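Local coordinates for fluoroacetyl-CoA-specific thioesterase-like domain-containing protein (Thermanaerovibrio acidaminovorans, PDB 3QOO) that is of unknown function but adopts a hot-dog fold and may act as an acyl-CoA thioesterase of the fluoroacetyl-CoA-specific type, at the interface of chains A and B. Sequence-based numbering; all coordinates share one arbitrary frame. Chains: chain A/B, Uncharacterized protein.

Contact 1: the interface of chains A and B. Residues chain A 77-79, 83, 107, 109-112; chain B 134-135.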
ATOM      1  N   ALA A  77      10.043   6.831   9.366  1.00  9.18           N
ATOM      2  CA  ALA A  77      11.317   7.432   9.081  1.00  9.28           C
ATOM      3  C   ALA A  77      11.824   6.885   7.745  1.00  9.63           C
ATOM      4  O   ALA A  77      11.426   5.809   7.308  1.00 10.30           O
ATOM      5  CB  ALA A  77      12.316   7.150  10.239  1.00 10.49           C
ATOM      6  N   PRO A  78      12.712   7.651   7.072  1.00 10.14           N
ATOM      7  CA  PRO A  78      13.106   7.256   5.739  1.00 10.91           C
ATOM      8  C   PRO A  78      14.049   6.052   5.717  1.00  9.82           C
ATOM      9  O   PRO A  78      15.048   6.030   6.424  1.00 12.07           O
ATOM     10  CB  PRO A  78      13.764   8.528   5.186  1.00 11.60           C
ATOM     11  CG  PRO A  78      14.311   9.227   6.420  1.00 11.63           C
ATOM     12  CD  PRO A  78      13.206   9.013   7.427  1.00 10.25           C
ATOM     13  N   ALA A  79      13.755   5.091   4.855  1.00  9.86           N
ATOM     14  CA  ALA A  79      14.634   3.955   4.564  1.00 10.08           C
ATOM     15  C   ALA A  79      15.301   4.263   3.228  1.00  9.67           C
ATOM     16  O   ALA A  79      14.698   4.112   2.172  1.00 10.43           O
ATOM     17  CB  ALA A  79      13.837   2.652   4.518  1.00 10.59           C
ATOM     18  N   ASP A  83      19.756   0.871   2.018  1.00 12.84           N
ATOM     19  CA  ASP A  83      19.431   0.395   3.363  1.00 12.64           C
ATOM     20  C   ASP A  83      18.932  -1.021   3.306  1.00 12.60           C
ATOM     21  O   ASP A  83      18.374  -1.426   2.316  1.00 13.27           O
ATOM     22  CB  ASP A  83      18.308   1.263   3.904  1.00 13.00           C
ATOM     23  CG  ASP A  83      18.111   1.192   5.402  1.00 13.90           C
ATOM     24  OD1 ASP A  83      18.992   0.710   6.155  1.00 14.76           O
ATOM     25  OD2 ASP A  83      17.058   1.722   5.846  1.00 14.37           O
ATOM     26  N   ASP A 107      15.484  -0.815  10.501  1.00 13.61           N
ATOM     27  CA  ASP A 107      16.803  -0.936   9.959  1.00 16.07           C
ATOM     28  C   ASP A 107      17.759  -0.722  11.091  1.00 17.83           C
ATOM     29  O   ASP A 107      17.346  -0.602  12.246  1.00 15.92           O
ATOM     30  CB  ASP A 107      16.960   0.002   8.762  1.00 16.93           C
ATOM     31  CG  ASP A 107      17.017   1.496   9.134  1.00 14.81           C
ATOM     32  OD1 ASP A 107      17.188   1.828  10.326  1.00 14.90           O
ATOM     33  OD2 ASP A 107      16.853   2.351   8.233  1.00 16.93           O
ATOM     34  N   HIS A 109      19.205   1.691  12.213  1.00 16.42           N
ATOM     35  CA  HIS A 109      19.043   2.929  12.929  1.00 15.07           C
ATOM     36  C   HIS A 109      17.743   3.029  13.685  1.00 14.39           C
ATOM     37  O   HIS A 109      17.571   3.951  14.429  1.00 16.45           O
ATOM     38  CB  HIS A 109      19.190   4.104  11.970  1.00 15.33           C
ATOM     39  CG  HIS A 109      20.530   4.147  11.331  1.00 16.72           C
ATOM     40  ND1 HIS A 109      21.625   4.699  11.961  1.00 21.05           N
ATOM     41  CD2 HIS A 109      20.982   3.617  10.178  1.00 19.49           C
ATOM     42  CE1 HIS A 109      22.687   4.544  11.192  1.00 21.01           C
ATOM     43  NE2 HIS A 109      22.323   3.886  10.107  1.00 21.66           N
ATOM     44  N   GLY A 110      16.855   2.068  13.536  1.00 12.88           N
ATOM     45  CA  GLY A 110      15.579   2.047  14.231  1.00 12.07           C
ATOM     46  C   GLY A 110      14.397   1.778  13.303  1.00 10.93           C
ATOM     47  O   GLY A 110      14.555   1.427  12.146  1.00 11.66           O
ATOM     48  N   PRO A 111      13.181   1.943  13.825  1.00 11.58           N
ATOM     49  CA  PRO A 111      11.970   1.673  13.057  1.00 11.51           C
ATOM     50  C   PRO A 111      11.785   2.652  11.902  1.00 10.71           C
ATOM     51  O   PRO A 111      12.038   3.855  12.074  1.00 10.68           O
ATOM     52  CB  PRO A 111      10.852   1.854  14.089  1.00 13.38           C
ATOM     53  CG  PRO A 111      11.467   1.889  15.411  1.00 16.98           C
ATOM     54  CD  PRO A 111      12.899   2.267  15.244  1.00 13.39           C
ATOM     55  N   VAL A 112      11.323   2.140  10.770  1.00  9.28           N
ATOM     56  CA  VAL A 112      11.033   2.969   9.626  1.00  9.40           C
ATOM     57  C   VAL A 112       9.546   2.959   9.238  1.00  7.93           C
ATOM     58  O   VAL A 112       9.076   3.909   8.612  1.00  8.82           O
ATOM     59  CB  VAL A 112      11.917   2.653   8.418  1.00  9.00           C
ATOM     60  CG1 VAL A 112      13.367   3.020   8.710  1.00 10.89           C
ATOM     61  CG2 VAL A 112      11.816   1.189   7.970  1.00 10.14           C
TER
ATOM     62  N   ARG B 134      20.085  10.645   9.559  0.58  9.94           N
ATOM     63  CA  ARG B 134      19.668   9.325   9.993  0.58 10.41           C
ATOM     64  C   ARG B 134      20.770   8.313   9.726  0.58 10.21           C
ATOM     65  O   ARG B 134      21.121   7.506  10.604  0.58 11.02           O
ATOM     66  CB  ARG B 134      18.366   8.887   9.322  0.58 10.57           C
ATOM     67  CG  ARG B 134      17.946   7.502   9.729  0.58 11.40           C
ATOM     68  CD  ARG B 134      16.610   7.104   9.134  0.58 12.17           C
ATOM     69  NE  ARG B 134      16.294   5.772   9.640  0.58 11.77           N
ATOM     70  CZ  ARG B 134      15.733   5.546  10.816  0.58 11.55           C
ATOM     71  NH1 ARG B 134      15.399   6.547  11.603  0.58 11.32           N
ATOM     72  NH2 ARG B 134      15.561   4.319  11.244  0.58 12.58           N
ATOM     73  N   PHE B 135      21.336   8.392   8.528  1.00 10.05           N
ATOM     74  CA  PHE B 135      22.315   7.398   8.063  1.00 11.60           C
ATOM     75  C   PHE B 135      23.760   7.775   8.286  1.00 12.97           C
ATOM     76  O   PHE B 135      24.655   7.068   7.831  1.00 16.35           O
ATOM     77  CB  PHE B 135      22.018   7.017   6.618  1.00 13.09           C
ATOM     78  CG  PHE B 135      20.742   6.272   6.510  1.00 11.75           C
ATOM     79  CD1 PHE B 135      20.646   4.913   6.820  1.00 13.83           C
ATOM     80  CD2 PHE B 135      19.581   6.967   6.234  1.00 12.09           C
ATOM     81  CE1 PHE B 135      19.448   4.267   6.784  1.00 13.72           C
ATOM     82  CE2 PHE B 135      18.361   6.321   6.182  1.00 12.08           C
ATOM     83  CZ  PHE B 135      18.299   4.964   6.475  1.00 13.69           C
TER

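Contact 2: the interface of chains A and B. Residues chain A 70-74; chain B 70-74.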
ATOM      1  N   ARG A  70      -7.634  -5.690   3.401  1.00  8.69           N
ATOM      2  CA  ARG A  70      -7.350  -4.359   3.901  1.00  8.77           C
ATOM      3  C   ARG A  70      -5.916  -4.262   4.314  1.00  7.25           C
ATOM      4  O   ARG A  70      -5.386  -5.207   4.948  1.00  8.53           O
ATOM      5  CB  ARG A  70      -8.252  -4.075   5.120  1.00 12.10           C
ATOM      6  CG  ARG A  70      -7.867  -2.941   6.071  1.00 12.73           C
ATOM      7  CD  ARG A  70      -8.890  -2.841   7.163  1.00 12.60           C
ATOM      8  NE  ARG A  70      -8.953  -4.006   8.052  1.00 14.76           N
ATOM      9  CZ  ARG A  70      -8.446  -4.047   9.275  1.00 15.65           C
ATOM     10  NH1 ARG A  70      -7.794  -3.010   9.784  1.00 15.90           N
ATOM     11  NH2 ARG A  70      -8.592  -5.141  10.004  1.00 15.64           N
ATOM     12  N   SER A  71      -5.248  -3.158   3.979  1.00  7.61           N
ATOM     13  CA  SER A  71      -3.884  -2.881   4.421  1.00  7.08           C
ATOM     14  C   SER A  71      -3.770  -1.470   4.923  1.00  7.21           C
ATOM     15  O   SER A  71      -4.439  -0.559   4.401  1.00  8.40           O
ATOM     16  CB  SER A  71      -2.881  -3.107   3.302  1.00  8.65           C
ATOM     17  OG  SER A  71      -2.787  -4.478   2.950  1.00 10.61           O
ATOM     18  N   GLU A  72      -2.910  -1.239   5.886  1.00  7.07           N
ATOM     19  CA  GLU A  72      -2.571   0.085   6.401  1.00  7.55           C
ATOM     20  C   GLU A  72      -1.095   0.148   6.665  1.00  7.64           C
ATOM     21  O   GLU A  72      -0.516  -0.836   7.187  1.00  7.99           O
ATOM     22  CB  GLU A  72      -3.355   0.360   7.680  1.00  8.78           C
ATOM     23  CG  GLU A  72      -3.190   1.727   8.260  1.00 11.60           C
ATOM     24  CD  GLU A  72      -4.165   2.071   9.353  1.00 12.20           C
ATOM     25  OE1 GLU A  72      -3.957   3.190   9.947  1.00 12.11           O
ATOM     26  OE2 GLU A  72      -5.036   1.173   9.714  1.00 13.25           O
ATOM     27  N   VAL A  73      -0.454   1.253   6.311  1.00  7.29           N
ATOM     28  CA  VAL A  73       0.958   1.486   6.575  1.00  6.93           C
ATOM     29  C   VAL A  73       1.123   2.849   7.202  1.00  6.92           C
ATOM     30  O   VAL A  73       0.511   3.826   6.738  1.00  7.94           O
ATOM     31  CB  VAL A  73       1.815   1.366   5.276  1.00  7.37           C
ATOM     32  CG1 VAL A  73       3.293   1.714   5.541  1.00  9.63           C
ATOM     33  CG2 VAL A  73       1.686  -0.016   4.700  1.00  9.48           C
ATOM     34  N   HIS A  74       1.938   2.923   8.245  1.00  7.46           N
ATOM     35  CA  HIS A  74       2.389   4.184   8.828  1.00  7.76           C
ATOM     36  C   HIS A  74       3.877   4.338   8.586  1.00  7.95           C
ATOM     37  O   HIS A  74       4.673   3.489   8.967  1.00  9.53           O
ATOM     38  CB  HIS A  74       2.141   4.230  10.337  1.00  8.48           C
ATOM     39  CG  HIS A  74       0.706   4.114  10.725  1.00  8.46           C
ATOM     40  ND1 HIS A  74       0.305   4.179  12.049  1.00 10.69           N
ATOM     41  CD2 HIS A  74      -0.427   3.917  10.003  1.00 10.14           C
ATOM     42  CE1 HIS A  74      -1.008   4.017  12.120  1.00  9.86           C
ATOM     43  NE2 HIS A  74      -1.481   3.868  10.889  1.00  9.99           N
TER
ATOM     44  N   ARG B  70       0.796   8.100   5.998  1.00  8.69           N
ATOM     45  CA  ARG B  70      -0.067   6.973   6.295  1.00  8.77           C
ATOM     46  C   ARG B  70      -0.950   6.681   5.123  1.00  7.25           C
ATOM     47  O   ARG B  70      -1.485   7.628   4.497  1.00  8.53           O
ATOM     48  CB  ARG B  70      -0.942   7.315   7.518  1.00 12.10           C
ATOM     49  CG  ARG B  70      -2.205   6.490   7.773  1.00 12.73           C
ATOM     50  CD  ARG B  70      -2.880   6.988   9.016  1.00 12.60           C
ATOM     51  NE  ARG B  70      -3.398   8.358   8.925  1.00 14.76           N
ATOM     52  CZ  ARG B  70      -4.675   8.669   8.759  1.00 15.65           C
ATOM     53  NH1 ARG B  70      -5.600   7.730   8.627  1.00 15.90           N
ATOM     54  NH2 ARG B  70      -5.034   9.942   8.726  1.00 15.64           N
ATOM     55  N   SER B  71      -1.127   5.404   4.783  1.00  7.61           N
ATOM     56  CA  SER B  71      -2.053   4.973   3.740  1.00  7.08           C
ATOM     57  C   SER B  71      -2.880   3.813   4.216  1.00  7.21           C
ATOM     58  O   SER B  71      -2.391   2.965   4.987  1.00  8.40           O
ATOM     59  CB  SER B  71      -1.317   4.586   2.468  1.00  8.65           C
ATOM     60  OG  SER B  71      -0.707   5.709   1.852  1.00 10.61           O
ATOM     61  N   GLU B  72      -4.101   3.709   3.751  1.00  7.07           N
ATOM     62  CA  GLU B  72      -4.995   2.581   3.999  1.00  7.55           C
ATOM     63  C   GLU B  72      -5.746   2.262   2.739  1.00  7.64           C
ATOM     64  O   GLU B  72      -6.188   3.198   2.027  1.00  7.99           O
ATOM     65  CB  GLU B  72      -5.962   2.923   5.126  1.00  8.78           C
ATOM     66  CG  GLU B  72      -6.866   1.816   5.562  1.00 11.60           C
ATOM     67  CD  GLU B  72      -7.616   2.080   6.840  1.00 12.20           C
ATOM     68  OE1 GLU B  72      -8.489   1.195   7.161  1.00 12.11           O
ATOM     69  OE2 GLU B  72      -7.442   3.223   7.437  1.00 13.25           O
ATOM     70  N   VAL B  73      -5.898   0.985   2.420  1.00  7.29           N
ATOM     71  CA  VAL B  73      -6.668   0.526   1.273  1.00  6.93           C
ATOM     72  C   VAL B  73      -7.614  -0.562   1.720  1.00  6.92           C
ATOM     73  O   VAL B  73      -7.213  -1.465   2.474  1.00  7.94           O
ATOM     74  CB  VAL B  73      -5.743   0.018   0.123  1.00  7.37           C
ATOM     75  CG1 VAL B  73      -6.563  -0.562  -1.046  1.00  9.63           C
ATOM     76  CG2 VAL B  73      -4.851   1.131  -0.349  1.00  9.48           C
ATOM     77  N   HIS B  74      -8.857  -0.485   1.265  1.00  7.46           N
ATOM     78  CA  HIS B  74      -9.835  -1.561   1.407  1.00  7.76           C
ATOM     79  C   HIS B  74     -10.151  -2.127   0.037  1.00  7.95           C
ATOM     80  O   HIS B  74     -10.568  -1.412  -0.865  1.00  9.53           O
ATOM     81  CB  HIS B  74     -11.139  -1.059   2.031  1.00  8.48           C
ATOM     82  CG  HIS B  74     -10.983  -0.493   3.402  1.00  8.46           C
ATOM     83  ND1 HIS B  74     -12.072  -0.034   4.125  1.00 10.69           N
ATOM     84  CD2 HIS B  74      -9.898  -0.279   4.188  1.00 10.14           C
ATOM     85  CE1 HIS B  74     -11.657   0.445   5.289  1.00  9.86           C
ATOM     86  NE2 HIS B  74     -10.340   0.297   5.359  1.00  9.99           N
TER

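Contact 3: the interface of chains A and B. Residues chain A 29, 31, 42; chain B 42, 46, 49.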
ATOM      1  N   THR A  29       8.060   4.034  -6.957  1.00 18.10           N
ATOM      2  CA  THR A  29       6.657   3.904  -6.589  1.00 18.07           C
ATOM      3  C   THR A  29       6.158   4.955  -5.571  1.00 18.00           C
ATOM      4  O   THR A  29       4.957   4.970  -5.197  1.00 17.30           O
ATOM      5  CB  THR A  29       6.391   2.498  -6.106  1.00 18.18           C
ATOM      6  OG1 THR A  29       7.407   2.096  -5.168  1.00 15.61           O
ATOM      7  CG2 THR A  29       6.432   1.530  -7.311  1.00 19.41           C
ATOM      8  N   ARG A  31       6.103   7.814  -6.829  1.00 19.25           N
ATOM      9  CA  ARG A  31       5.456   8.612  -7.895  1.00 19.90           C
ATOM     10  C   ARG A  31       5.743  10.111  -7.721  1.00 20.58           C
ATOM     11  O   ARG A  31       4.877  10.984  -7.903  1.00 20.88           O
ATOM     12  CB  ARG A  31       3.944   8.323  -7.939  1.00 20.89           C
ATOM     13  CG  ARG A  31       3.573   6.829  -8.031  1.00 23.43           C
ATOM     14  CD  ARG A  31       4.324   6.097  -9.132  1.00 25.39           C
ATOM     15  NE  ARG A  31       4.133   6.684 -10.449  1.00 28.88           N
ATOM     16  CZ  ARG A  31       3.412   6.159 -11.448  1.00 30.62           C
ATOM     17  NH1 ARG A  31       3.335   6.812 -12.617  1.00 32.62           N
ATOM     18  NH2 ARG A  31       2.759   5.000 -11.301  1.00 32.24           N
ATOM     19  N   ALA A  42       4.118   1.999  -1.069  1.00  8.77           N
ATOM     20  CA  ALA A  42       3.733   0.837  -1.856  1.00  8.83           C
ATOM     21  C   ALA A  42       4.733  -0.296  -1.669  1.00  8.89           C
ATOM     22  O   ALA A  42       4.346  -1.480  -1.587  1.00  9.94           O
ATOM     23  CB  ALA A  42       3.625   1.175  -3.347  1.00 10.58           C
TER
ATOM     24  N   ALA B  42      -0.877  -3.141  -3.386  1.00  8.77           N
ATOM     25  CA  ALA B  42       0.242  -2.238  -3.607  1.00  8.83           C
ATOM     26  C   ALA B  42       0.000  -1.371  -4.836  1.00  8.89           C
ATOM     27  O   ALA B  42       0.332  -0.168  -4.843  1.00  9.94           O
ATOM     28  CB  ALA B  42       1.559  -3.001  -3.779  1.00 10.58           C
ATOM     29  N   GLU B  46      -0.044   2.610  -4.990  1.00  9.78           N
ATOM     30  CA  GLU B  46       0.841   3.372  -5.850  1.00 10.71           C
ATOM     31  C   GLU B  46       0.044   4.411  -6.662  1.00 10.44           C
ATOM     32  O   GLU B  46       0.475   5.550  -6.858  1.00 10.69           O
ATOM     33  CB  GLU B  46       1.583   2.427  -6.791  1.00 12.77           C
ATOM     34  CG  GLU B  46       2.522   3.135  -7.717  1.00 16.97           C
ATOM     35  CD  GLU B  46       3.180   2.219  -8.717  1.00 22.51           C
ATOM     36  OE1 GLU B  46       3.085   0.982  -8.556  1.00 24.45           O
ATOM     37  OE2 GLU B  46       3.802   2.760  -9.656  1.00 27.15           O
ATOM     38  N   THR B  49      -1.167   7.243  -4.531  1.00  9.49           N
ATOM     39  CA  THR B  49      -0.020   8.107  -4.267  1.00  9.51           C
ATOM     40  C   THR B  49       0.222   9.039  -5.471  1.00  9.48           C
ATOM     41  O   THR B  49       0.425  10.244  -5.316  1.00 10.15           O
ATOM     42  CB  THR B  49       1.239   7.308  -3.958  1.00  9.95           C
ATOM     43  OG1 THR B  49       1.021   6.611  -2.735  1.00 10.92           O
ATOM     44  CG2 THR B  49       2.425   8.228  -3.831  1.00 11.09           C
TER
HETATM   45  O   HOH W   1       3.493   4.619  -2.834  1.00  9.28           O

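Contact 1: the interface of chains A and B
B:Arg134, the last residue of helix 124-134, reaches across to A:Asp107 at the end of strand 98-107 in a salt bridge that shows how one long side chain can anchor a C-terminal helix to a partner. The chain is extended from CG to NE, with CG anti to the backbone N (chi1 178°), and this carries the guanidinium tip to tip onto the carboxylate. NH2 donates to OD1 of A:Asp107 at 3.1 Å, on the syn side but 32° out of the carboxylate plane. The backbone N of A:His109 donates to the same OD1 from the opposite face at 2.8 Å, so OD1 is gripped by two donors, which should steady the carboxylate. The carbonyl O of B:Arg134 rests over the imidazole face of A:His109, offset toward the rim and 3.2 Å from ND1; a hydrogen bond there is doubtful.

Among the packing contacts, CB of A:His109 lies over one face of the guanidinium, offset toward its rim, and CB of A:Ala77 is 3.8 Å from CZ. The rings of A:His109 and B:Phe135 meet edge to face with planes 76° apart, CD2 of the histidine lying 3.6 Å from CD1 of the phenylalanine. The carbonyl O of A:Pro78 sits at the C-H edge of the phenyl, in the ring plane and 3.3 Å from CE2. Together these contacts would pin the end of the C-terminal helix against the other subunit's loops and strand ends, if the two-fold dimer is the biological unit.

Contact 2: the interface of chains A and B
A:Ser71 and B:Val73 face each other as an antiparallel pair, and a reciprocal pair of backbone hydrogen bonds links them: N of A:Ser71 to O of B:Val73 at 3.0 Å, and N of B:Val73 to O of A:Ser71 at 2.9 Å. The two-fold repeats the pair between A:Val73 and B:Ser71, and A:Glu72 meets B:Glu72 at the centre. This backbone ladder is the close-set part of the contact, a textbook case of a sheet continued from one subunit into the next.

Across the chains, the side chains above it meet more loosely. The carboxylates of A:Glu72 and B:Glu72 stack with planes 7° apart, yet their OE2 atoms remain 3.9 Å from each other. Such closeness of two acids would probably be repulsive if both were charged, and neighbours within each chain may ease it: NE2 of A:His74 donates to OE1 of A:Glu72 at 2.7 Å, and likewise in chain B, the acceptor in the imidazole plane while the donor stands above the carboxylate plane. In A:Glu72, CG anti to the backbone N (chi1 -175°) and an extended chain carry the carboxylate up from the strand toward its mate. A:Arg70 runs alongside B:His74, pointing the same way, with CG 3.8 Å from CD2; its chain then bends at chi3, and NH1 remains 5.0 Å from OE1 of B:Glu72, a loose electrostatic approach rather than a salt bridge. In the fold, the two copies of strand 64-75 join the hot-dog sheets of both subunits edge to edge across the two-fold.

Contact 3: the interface of chains A and B
The 3-10 helix 28-30 of chain A, the residue just beyond it and the start of helix 41-56 meet helix 41-56 of chain B, illustrating how an acidic side chain on a helix can be clasped by a short neighbouring segment. B:Glu46 projects from its helix with CG anti to the backbone N (chi1 -180°) and a chain extended beyond CG. A:Arg31 is instead bent at chi2 and chi3, and this folded shape brings NH2 to OE2 of B:Glu46 at 3.0 Å in a salt bridge. The bond is far from ideal: the donor stands above the carboxylate plane, and the guanidinium and carboxylate planes lie 61° apart. Aliphatic atoms support it, with CD of A:Arg31 3.7 Å from CG of B:Glu46. On the OE1 side of the glutamate, the methyl CG2 of A:Thr29 packs 3.6 Å from both CD and OE1 of B:Glu46, the two side chains crossing at about a right angle.

A water bridges the chains. It lies 2.8 Å from the carbonyl O of A:Thr29 and 3.2 Å from both N of A:Ala42 and hydroxyl OG1 of B:Thr49. Salt bridge, methyl packing and water thus tie the 28-31 segment to the partner's long helix and would help hold the two-fold dimer together, if it is the biological one.

Contacts 2 and 3 are neighbours, the centres of their C-alpha atoms about 12 Å apart, whereas contact 1 lies about 20 Å from contact 2 and 19 Å from contact 3. No residue is shared. In contact 1, A:Ala77 follows two residues after strand 64-75, the strand of contact 2. With the twins generated by the two-fold, contacts 1 and 3 each occur twice, while contact 2 spans the axis itself. Strand pairing, a segment-to-helix clasp and a C-terminal helix contact spread the interface over separate regions, consistent with a dimer such as hot-dog proteins commonly form.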